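PDB 2OQH: putative isomerase from Streptomyces coelicolor A3, which is a member of the enolase superfamily that probably acts on sugar acids, perhaps dehydrating D-glucarate to 5-dehydro-4-deoxy-D-glucarate. Local coordinates for residues Thr50-Pro55 and Gly90-Ala95; Ile130-Thr135 and Gly162-Val167; Val192-Asp197 and Leu217-Leu222. One frame throughout, in Å; residues are numbered along the deposited sequence.

Interaction 1: residues Thr50-Pro55 and Gly90-Ala95; sequences TMWGAP and GYLGYA
Thr50 turns OG1 anti to its backbone N (chi1 -166°), which aims the hydroxyl at helix 85-112. There OG1 donates to Ala95 O over 2.8 Å, arriving from above the carbonyl plane, and CG2 leans on the same oxygen. The selenomethionine Met51 starts in the crowded position, CG between its own N and carbonyl carbon (chi1 79°), so CG passes 3.8 Å from Ala95 CB. The chain then runs straight and bends at chi3, bringing SE over one face of the Tyr91 ring, 3.5 Å from Tyr91 CE1 and displaced toward the rim: a Met-aromatic contact. Tyr91 meets it with CG anti to its N, the two side chains crossing at about a right angle. Leu92 puts CD2 over the six-membered ring of Trp52, 3.8 Å from Trp52 CE3, as a CH-pi contact, while CD1 reaches Pro55 CB at 3.6 Å and also borders the ring. Pro55 CG in turn sits in plane at the Trp52 edge. Thr50 also touches Tyr272, and Tyr91 touches Asp270 and Lys273, all beyond strand 266-269. This end of strand 45-51 and the start of helix 54-63, packed on helix 85-112 beside the barrel, form part of the capping domain of the enolase superfamily.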
loop_
_atom_site.group_PDB
_atom_site.type_symbol
_atom_site.label_atom_id
_atom_site.label_comp_id
_atom_site.label_asym_id
_atom_site.label_seq_id
_atom_site.Cartn_x
_atom_site.Cartn_y
_atom_site.Cartn_z
ATOM N N THR A 50 -5.247 9.622 3.445
ATOM C CA THR A 50 -5.807 8.303 3.207
ATOM C C THR A 50 -6.590 8.314 1.897
ATOM O O THR A 50 -6.697 9.345 1.240
ATOM C CB THR A 50 -6.699 7.867 4.396
ATOM O OG1 THR A 50 -6.966 6.463 4.302
ATOM C CG2 THR A 50 -8.011 8.634 4.406
HETATM N N MSE A 51 -7.144 7.168 1.523
HETATM C CA MSE A 51 -7.871 7.039 0.268
HETATM C C MSE A 51 -9.249 7.697 0.185
HETATM O O MSE A 51 -9.864 8.043 1.196
HETATM C CB MSE A 51 -8.017 5.561 -0.069
HETATM C CG MSE A 51 -9.117 4.879 0.713
HETATM SE SE MSE A 51 -9.116 2.974 0.465
HETATM C CE MSE A 51 -9.777 2.855 -1.343
ATOM N N TRP A 52 -9.713 7.852 -1.053
ATOM C CA TRP A 52 -11.013 8.428 -1.383
ATOM C C TRP A 52 -11.333 9.783 -0.779
ATOM O O TRP A 52 -10.537 10.350 -0.034
ATOM C CB TRP A 52 -12.112 7.422 -1.042
ATOM C CG TRP A 52 -12.098 6.226 -1.948
ATOM C CD1 TRP A 52 -11.005 5.666 -2.552
ATOM C CD2 TRP A 52 -13.217 5.410 -2.315
ATOM N NE1 TRP A 52 -11.377 4.557 -3.268
ATOM C CE2 TRP A 52 -12.728 4.375 -3.139
ATOM C CE3 TRP A 52 -14.586 5.451 -2.023
ATOM C CZ2 TRP A 52 -13.561 3.387 -3.678
ATOM C CZ3 TRP A 52 -15.417 4.464 -2.560
ATOM C CH2 TRP A 52 -14.897 3.449 -3.375
ATOM N N GLY A 53 -12.514 10.297 -1.113
ATOM C CA GLY A 53 -12.923 11.602 -0.626
ATOM C C GLY A 53 -14.147 11.660 0.273
ATOM O O GLY A 53 -14.098 11.217 1.424
ATOM N N ALA A 54 -15.243 12.200 -0.260
ATOM C CA ALA A 54 -16.484 12.370 0.490
ATOM C C ALA A 54 -16.827 11.314 1.545
ATOM O O ALA A 54 -16.931 11.631 2.723
ATOM C CB ALA A 54 -17.659 12.542 -0.478
ATOM N N PRO A 55 -16.996 10.045 1.149
ATOM C CA PRO A 55 -17.334 9.070 2.195
ATOM C C PRO A 55 -16.306 8.880 3.327
ATOM O O PRO A 55 -16.683 8.712 4.491
ATOM C CB PRO A 55 -17.599 7.789 1.399
ATOM C CG PRO A 55 -16.689 7.926 0.223
ATOM C CD PRO A 55 -16.839 9.391 -0.160
ATOM N N GLY A 90 -16.690 -0.903 6.544
ATOM C CA GLY A 90 -15.728 -1.692 5.802
ATOM C C GLY A 90 -14.404 -0.997 5.554
ATOM O O GLY A 90 -13.893 -0.271 6.399
ATOM N N TYR A 91 -13.850 -1.241 4.376
ATOM C CA TYR A 91 -12.577 -0.671 3.955
ATOM C C TYR A 91 -12.477 0.834 4.259
ATOM O O TYR A 91 -11.483 1.289 4.830
ATOM C CB TYR A 91 -12.412 -0.920 2.455
ATOM C CG TYR A 91 -11.024 -0.763 1.872
ATOM C CD1 TYR A 91 -9.971 -0.211 2.602
ATOM C CD2 TYR A 91 -10.770 -1.168 0.567
ATOM C CE1 TYR A 91 -8.689 -0.075 2.037
ATOM C CE2 TYR A 91 -9.501 -1.037 -0.009
ATOM C CZ TYR A 91 -8.465 -0.494 0.726
ATOM O OH TYR A 91 -7.209 -0.396 0.148
ATOM N N LEU A 92 -13.494 1.605 3.882
ATOM C CA LEU A 92 -13.445 3.041 4.121
ATOM C C LEU A 92 -13.338 3.349 5.608
ATOM O O LEU A 92 -12.773 4.369 5.992
ATOM C CB LEU A 92 -14.671 3.753 3.522
ATOM C CG LEU A 92 -14.936 3.565 2.024
ATOM C CD1 LEU A 92 -15.910 4.641 1.545
ATOM C CD2 LEU A 92 -13.629 3.655 1.241
ATOM N N GLY A 93 -13.888 2.468 6.443
ATOM C CA GLY A 93 -13.802 2.671 7.880
ATOM C C GLY A 93 -12.357 2.567 8.346
ATOM O O GLY A 93 -11.861 3.426 9.077
ATOM N N TYR A 94 -11.675 1.503 7.929
ATOM C CA TYR A 94 -10.275 1.320 8.298
ATOM C C TYR A 94 -9.441 2.487 7.772
ATOM O O TYR A 94 -8.559 2.985 8.465
ATOM C CB TYR A 94 -9.726 0.012 7.720
ATOM C CG TYR A 94 -10.172 -1.234 8.454
ATOM C CD1 TYR A 94 -9.753 -1.493 9.759
ATOM C CD2 TYR A 94 -11.001 -2.160 7.839
ATOM C CE1 TYR A 94 -10.146 -2.656 10.432
ATOM C CE2 TYR A 94 -11.405 -3.327 8.500
ATOM C CZ TYR A 94 -10.977 -3.569 9.796
ATOM O OH TYR A 94 -11.396 -4.714 10.445
ATOM N N ALA A 95 -9.727 2.908 6.541
ATOM C CA ALA A 95 -9.000 4.009 5.910
ATOM C C ALA A 95 -9.195 5.339 6.638
ATOM O O ALA A 95 -8.264 6.138 6.728
ATOM C CB ALA A 95 -9.429 4.146 4.454
#

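Interaction 2: residues Ile130-Thr135 and Gly162-Val167; sequences ITALIT and GGFDAV
Strand 127-134, helix 147-162 and strand 166-170 form a right-handed beta-alpha-beta crossover of the enolase-type TIM barrel, and this contact brings its two parallel strands together. Among the backbone bonds, Ala132 N donates to Ala166 O over 3.1 Å in an almost straight line, 176° at the hydrogen, although the donor stands above the carbonyl plane. One step along, Val167 CA offers its hydrogen to Ala132 O at 3.4 Å. Toward the start of the strands the backbones separate, and a water bridges the gap: it donates to Ile130 O at 2.9 Å and accepts from Asp165 N at 2.7 Å.

The aromatic part belongs to Phe164, whose CG is anti to the carbonyl carbon (chi1 -64°). This folds the ring back against the first strand, so that Ala132 CB stands over the ring centre, 3.4 Å from the centroid, in a close CH-pi contact. Gly162 O lies over the opposite face, and Ile130 O is in plane at the edge. Tyr328 makes an edge-to-face pair with the same ring, and Val158 of the crossover helix touches both Phe164 and Ala132.

The aliphatic contacts flank this. Ile130 holds CG1 in the crowded position between N and carbonyl carbon (chi1 63°), and both CG1 and CD1 reach Phe164 CE1. Ile134 repeats that torsion and sets its CD1 3.9 Å from Val167 CG1, the two side chains crossing obliquely. On the other side of the sheet, with Ala166, Thr131 separates its branches: OG1 is hydrogen-bonded to Ile323 O, whereas CG2 lies 3.4 Å from Ala166 O.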
loop_
_atom_site.group_PDB
_atom_site.type_symbol
_atom_site.label_atom_id
_atom_site.label_comp_id
_atom_site.label_asym_id
_atom_site.label_seq_id
_atom_site.Cartn_x
_atom_site.Cartn_y
_atom_site.Cartn_z
ATOM N N ILE A 130 10.955 -0.072 -4.896
ATOM C CA ILE A 130 9.550 -0.114 -5.284
ATOM C C ILE A 130 9.368 -0.912 -6.567
ATOM O O ILE A 130 10.335 -1.235 -7.247
ATOM C CB ILE A 130 8.944 1.301 -5.452
ATOM C CG1 ILE A 130 9.648 2.059 -6.578
ATOM C CG2 ILE A 130 9.058 2.055 -4.139
ATOM C CD1 ILE A 130 8.982 3.365 -6.920
ATOM N N THR A 131 8.117 -1.221 -6.879
ATOM C CA THR A 131 7.763 -2.027 -8.041
ATOM C C THR A 131 7.135 -1.241 -9.187
ATOM O O THR A 131 6.402 -0.275 -8.969
ATOM C CB THR A 131 6.767 -3.117 -7.623
ATOM O OG1 THR A 131 7.275 -3.794 -6.466
ATOM C CG2 THR A 131 6.542 -4.113 -8.752
ATOM N N ALA A 132 7.413 -1.680 -10.411
ATOM C CA ALA A 132 6.864 -1.047 -11.602
ATOM C C ALA A 132 5.640 -1.832 -12.058
ATOM O O ALA A 132 5.720 -3.040 -12.265
ATOM C CB ALA A 132 7.913 -1.033 -12.714
ATOM N N LEU A 133 4.508 -1.154 -12.211
ATOM C CA LEU A 133 3.292 -1.826 -12.654
ATOM C C LEU A 133 3.073 -1.677 -14.147
ATOM O O LEU A 133 3.157 -0.570 -14.685
ATOM C CB LEU A 133 2.058 -1.263 -11.938
ATOM C CG LEU A 133 0.705 -1.753 -12.492
ATOM C CD1 LEU A 133 0.491 -3.231 -12.155
ATOM C CD2 LEU A 133 -0.425 -0.920 -11.910
ATOM N N ILE A 134 2.797 -2.784 -14.825
ATOM C CA ILE A 134 2.512 -2.708 -16.251
ATOM C C ILE A 134 1.124 -3.288 -16.500
ATOM O O ILE A 134 0.767 -4.335 -15.953
ATOM C CB ILE A 134 3.545 -3.477 -17.109
ATOM C CG1 ILE A 134 3.610 -4.941 -16.685
ATOM C CG2 ILE A 134 4.908 -2.827 -16.991
ATOM C CD1 ILE A 134 4.510 -5.780 -17.594
ATOM N N THR A 135 0.334 -2.592 -17.311
ATOM C CA THR A 135 -1.013 -3.052 -17.632
ATOM C C THR A 135 -1.132 -3.101 -19.147
ATOM O O THR A 135 -0.305 -2.525 -19.858
ATOM C CB THR A 135 -2.093 -2.086 -17.101
ATOM O OG1 THR A 135 -2.169 -0.946 -17.964
ATOM C CG2 THR A 135 -1.754 -1.615 -15.695
ATOM N N GLY A 162 13.566 3.280 -15.159
ATOM C CA GLY A 162 13.238 3.461 -13.755
ATOM C C GLY A 162 14.153 2.788 -12.747
ATOM O O GLY A 162 14.163 3.168 -11.579
ATOM N N GLY A 163 14.918 1.792 -13.182
ATOM C CA GLY A 163 15.807 1.100 -12.263
ATOM C C GLY A 163 15.074 0.221 -11.258
ATOM O O GLY A 163 15.584 -0.036 -10.163
ATOM N N PHE A 164 13.886 -0.250 -11.636
ATOM C CA PHE A 164 13.053 -1.103 -10.779
ATOM C C PHE A 164 13.620 -2.515 -10.590
ATOM O O PHE A 164 14.095 -3.126 -11.538
ATOM C CB PHE A 164 11.652 -1.228 -11.389
ATOM C CG PHE A 164 10.890 0.071 -11.459
ATOM C CD1 PHE A 164 10.193 0.545 -10.352
ATOM C CD2 PHE A 164 10.857 0.817 -12.639
ATOM C CE1 PHE A 164 9.466 1.744 -10.416
ATOM C CE2 PHE A 164 10.136 2.015 -12.711
ATOM C CZ PHE A 164 9.439 2.477 -11.597
ATOM N N ASP A 165 13.548 -3.046 -9.372
ATOM C CA ASP A 165 14.044 -4.398 -9.120
ATOM C C ASP A 165 12.931 -5.416 -9.352
ATOM O O ASP A 165 13.182 -6.620 -9.465
ATOM C CB ASP A 165 14.518 -4.560 -7.678
ATOM C CG ASP A 165 15.493 -3.492 -7.251
ATOM O OD1 ASP A 165 16.350 -3.084 -8.067
ATOM O OD2 ASP A 165 15.409 -3.079 -6.074
ATOM N N ALA A 166 11.699 -4.932 -9.407
ATOM C CA ALA A 166 10.560 -5.818 -9.595
ATOM C C ALA A 166 9.535 -5.250 -10.554
ATOM O O ALA A 166 9.384 -4.033 -10.671
ATOM C CB ALA A 166 9.905 -6.099 -8.251
ATOM N N VAL A 167 8.832 -6.149 -11.237
ATOM C CA VAL A 167 7.794 -5.768 -12.184
ATOM C C VAL A 167 6.524 -6.544 -11.866
ATOM O O VAL A 167 6.580 -7.725 -11.535
ATOM C CB VAL A 167 8.198 -6.085 -13.642
ATOM C CG1 VAL A 167 7.024 -5.803 -14.572
ATOM C CG2 VAL A 167 9.405 -5.248 -14.047
HETATM O O HOH W 1 13.269 -1.378 -7.261
#

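Interaction 3: residues Val192-Asp197 and Leu217-Leu222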
loop_
_atom_site.group_PDB
_atom_site.type_symbol
_atom_site.label_atom_id
_atom_site.label_comp_id
_atom_site.label_asym_id
_atom_site.label_seq_id
_atom_site.Cartn_x
_atom_site.Cartn_y
_atom_site.Cartn_z
ATOM N N VAL A 192 14.648 -10.077 -13.394
ATOM C CA VAL A 192 13.803 -9.186 -12.622
ATOM C C VAL A 192 12.831 -10.015 -11.781
ATOM O O VAL A 192 12.465 -11.127 -12.165
ATOM C CB VAL A 192 12.987 -8.258 -13.555
ATOM C CG1 VAL A 192 11.841 -9.031 -14.193
ATOM C CG2 VAL A 192 12.464 -7.072 -12.781
ATOM N N ASN A 193 12.444 -9.490 -10.625
ATOM C CA ASN A 193 11.461 -10.174 -9.793
ATOM C C ASN A 193 10.139 -9.900 -10.505
ATOM O O ASN A 193 9.743 -8.750 -10.660
ATOM C CB ASN A 193 11.427 -9.580 -8.386
ATOM C CG ASN A 193 12.587 -10.030 -7.544
ATOM O OD1 ASN A 193 12.840 -11.224 -7.423
ATOM N ND2 ASN A 193 13.298 -9.081 -6.950
ATOM N N LEU A 194 9.461 -10.954 -10.937
ATOM C CA LEU A 194 8.214 -10.803 -11.674
ATOM C C LEU A 194 6.984 -11.290 -10.903
ATOM O O LEU A 194 7.026 -12.337 -10.252
ATOM C CB LEU A 194 8.338 -11.554 -13.000
ATOM C CG LEU A 194 7.232 -11.392 -14.035
ATOM C CD1 LEU A 194 7.069 -9.932 -14.393
ATOM C CD2 LEU A 194 7.593 -12.204 -15.274
ATOM N N ARG A 195 5.893 -10.531 -11.004
ATOM C CA ARG A 195 4.641 -10.843 -10.311
ATOM C C ARG A 195 3.435 -10.619 -11.225
ATOM O O ARG A 195 3.540 -9.941 -12.239
ATOM C CB ARG A 195 4.478 -9.926 -9.093
ATOM C CG ARG A 195 5.708 -9.783 -8.221
ATOM C CD ARG A 195 5.584 -8.562 -7.314
ATOM N NE ARG A 195 6.794 -8.329 -6.528
ATOM C CZ ARG A 195 7.009 -7.247 -5.786
ATOM N NH1 ARG A 195 6.093 -6.283 -5.722
ATOM N NH2 ARG A 195 8.145 -7.125 -5.113
ATOM N N VAL A 196 2.292 -11.194 -10.862
ATOM C CA VAL A 196 1.063 -10.996 -11.627
ATOM C C VAL A 196 -0.109 -10.875 -10.651
ATOM O O VAL A 196 -0.235 -11.651 -9.704
ATOM C CB VAL A 196 0.808 -12.136 -12.638
ATOM C CG1 VAL A 196 0.812 -13.468 -11.941
ATOM C CG2 VAL A 196 -0.510 -11.908 -13.348
ATOM N N ASP A 197 -0.955 -9.878 -10.881
ATOM C CA ASP A 197 -2.092 -9.627 -10.008
ATOM C C ASP A 197 -3.393 -9.562 -10.795
ATOM O O ASP A 197 -3.730 -8.526 -11.354
ATOM C CB ASP A 197 -1.878 -8.302 -9.266
ATOM C CG ASP A 197 -2.906 -8.058 -8.184
ATOM O OD1 ASP A 197 -3.927 -8.775 -8.131
ATOM O OD2 ASP A 197 -2.690 -7.126 -7.377
ATOM N N LEU A 217 8.380 -19.866 -14.995
ATOM C CA LEU A 217 8.861 -18.483 -15.038
ATOM C C LEU A 217 9.429 -18.006 -13.690
ATOM O O LEU A 217 9.946 -16.892 -13.580
ATOM C CB LEU A 217 7.719 -17.556 -15.480
ATOM C CG LEU A 217 7.001 -17.962 -16.776
ATOM C CD1 LEU A 217 5.887 -16.982 -17.083
ATOM C CD2 LEU A 217 7.995 -18.009 -17.927
ATOM N N ASP A 218 9.328 -18.856 -12.672
ATOM C CA ASP A 218 9.816 -18.549 -11.329
ATOM C C ASP A 218 9.455 -17.138 -10.847
ATOM O O ASP A 218 10.325 -16.321 -10.541
ATOM C CB ASP A 218 11.333 -18.763 -11.257
ATOM C CG ASP A 218 11.874 -18.626 -9.844
ATOM O OD1 ASP A 218 11.201 -19.091 -8.889
ATOM O OD2 ASP A 218 12.972 -18.060 -9.684
ATOM N N LEU A 219 8.161 -16.866 -10.768
ATOM C CA LEU A 219 7.675 -15.567 -10.325
ATOM C C LEU A 219 7.885 -15.392 -8.828
ATOM O O LEU A 219 7.840 -16.362 -8.074
ATOM C CB LEU A 219 6.180 -15.440 -10.621
ATOM C CG LEU A 219 5.690 -15.784 -12.027
ATOM C CD1 LEU A 219 4.162 -15.775 -12.045
ATOM C CD2 LEU A 219 6.249 -14.784 -13.023
ATOM N N GLU A 220 8.107 -14.157 -8.393
ATOM C CA GLU A 220 8.274 -13.902 -6.971
ATOM C C GLU A 220 6.991 -14.379 -6.290
ATOM O O GLU A 220 7.036 -15.018 -5.244
ATOM C CB GLU A 220 8.512 -12.416 -6.705
ATOM C CG GLU A 220 8.603 -12.083 -5.233
ATOM C CD GLU A 220 9.087 -10.669 -4.990
ATOM O OE1 GLU A 220 8.958 -9.838 -5.919
ATOM O OE2 GLU A 220 9.584 -10.393 -3.875
ATOM N N TYR A 221 5.848 -14.046 -6.878
ATOM C CA TYR A 221 4.573 -14.527 -6.365
ATOM C C TYR A 221 3.391 -14.264 -7.270
ATOM O O TYR A 221 3.429 -13.390 -8.137
ATOM C CB TYR A 221 4.276 -14.005 -4.946
ATOM C CG TYR A 221 4.323 -12.510 -4.728
ATOM C CD1 TYR A 221 3.366 -11.660 -5.291
ATOM C CD2 TYR A 221 5.297 -11.949 -3.910
ATOM C CE1 TYR A 221 3.381 -10.279 -5.034
ATOM C CE2 TYR A 221 5.324 -10.581 -3.644
ATOM C CZ TYR A 221 4.368 -9.746 -4.209
ATOM O OH TYR A 221 4.422 -8.392 -3.948
ATOM N N LEU A 222 2.356 -15.070 -7.070
ATOM C CA LEU A 222 1.113 -14.972 -7.804
ATOM C C LEU A 222 0.196 -14.237 -6.832
ATOM O O LEU A 222 -0.096 -14.741 -5.749
ATOM C CB LEU A 222 0.592 -16.379 -8.107
ATOM C CG LEU A 222 -0.749 -16.561 -8.801
ATOM C CD1 LEU A 222 -0.858 -15.615 -9.982
ATOM C CD2 LEU A 222 -0.881 -18.004 -9.260
HETATM O O HOH W 2 10.797 -13.455 -10.035
HETATM O O HOH W 3 11.042 -8.079 -4.002
#
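Glu220 OE1 is gripped twice by one side chain: Arg195 NE donates to it at 2.7 Å and Arg195 NH2 at 2.9 Å, a side-on salt bridge to a single oxygen. It links strand 193-197 to the residue just ahead of its parallel neighbour 221-223, in a beta-alpha-beta unit of the TIM barrel. OE1 lies in the guanidinium plane, yet both N-H groups reach it from above the carboxylate, the two planes being 57° apart. Arg195 runs extended from CG to NE alongside Tyr221, with CG over the ring face as a CH-pi contact. Tyr221 OH ends above the guanidinium face, but its hydrogen bond goes to Asn295. Arg321 pairs with Glu220 OE2, which also accepts from a water at 2.7 Å; Arg195 NH2 has a second acceptor in Ala322 O. A leucine in place of Arg195 would remove both donors to OE1 and would probably leave the Glu220 carboxylate less firmly placed and its charge less well balanced.

The backbone bond between the two segments is Glu220 N to Leu194 O, 2.8 Å, in the carbonyl plane. One step on, the backbones spread: Val196 N and Tyr221 O, 3.7 Å from each other, are buried without a partner, before Val196 pairs with Glu223. Opposite Arg195 across the sheet, Val196 CG1 (chi1 55°) presses unusually close to Leu222 CD1, at 3.4 Å.

In the fold
Interactions 2 and 3 are neighbours in the barrel sheet, their centres 11 Å apart. Strands 166-170 and 193-197 join them directly: Val167 N lies 2.8 Å from Asn193 O, and Val167 O 2.9 Å from Arg195 N, both probable hydrogen bonds. Interaction 1 belongs to the capping domain on the other side of the chain's centre; its centre is 27 Å from that of interaction 2 and 30 Å from that of interaction 3, with nearest atoms about 14 and 11 Å away. In the enolase superfamily the active site lies between the capping domain and the barrel, at the C-terminal ends of the barrel strands. Asp197, which ends its strand with its carboxylate near that of Glu223, is placed consistently with the metal site of relatives.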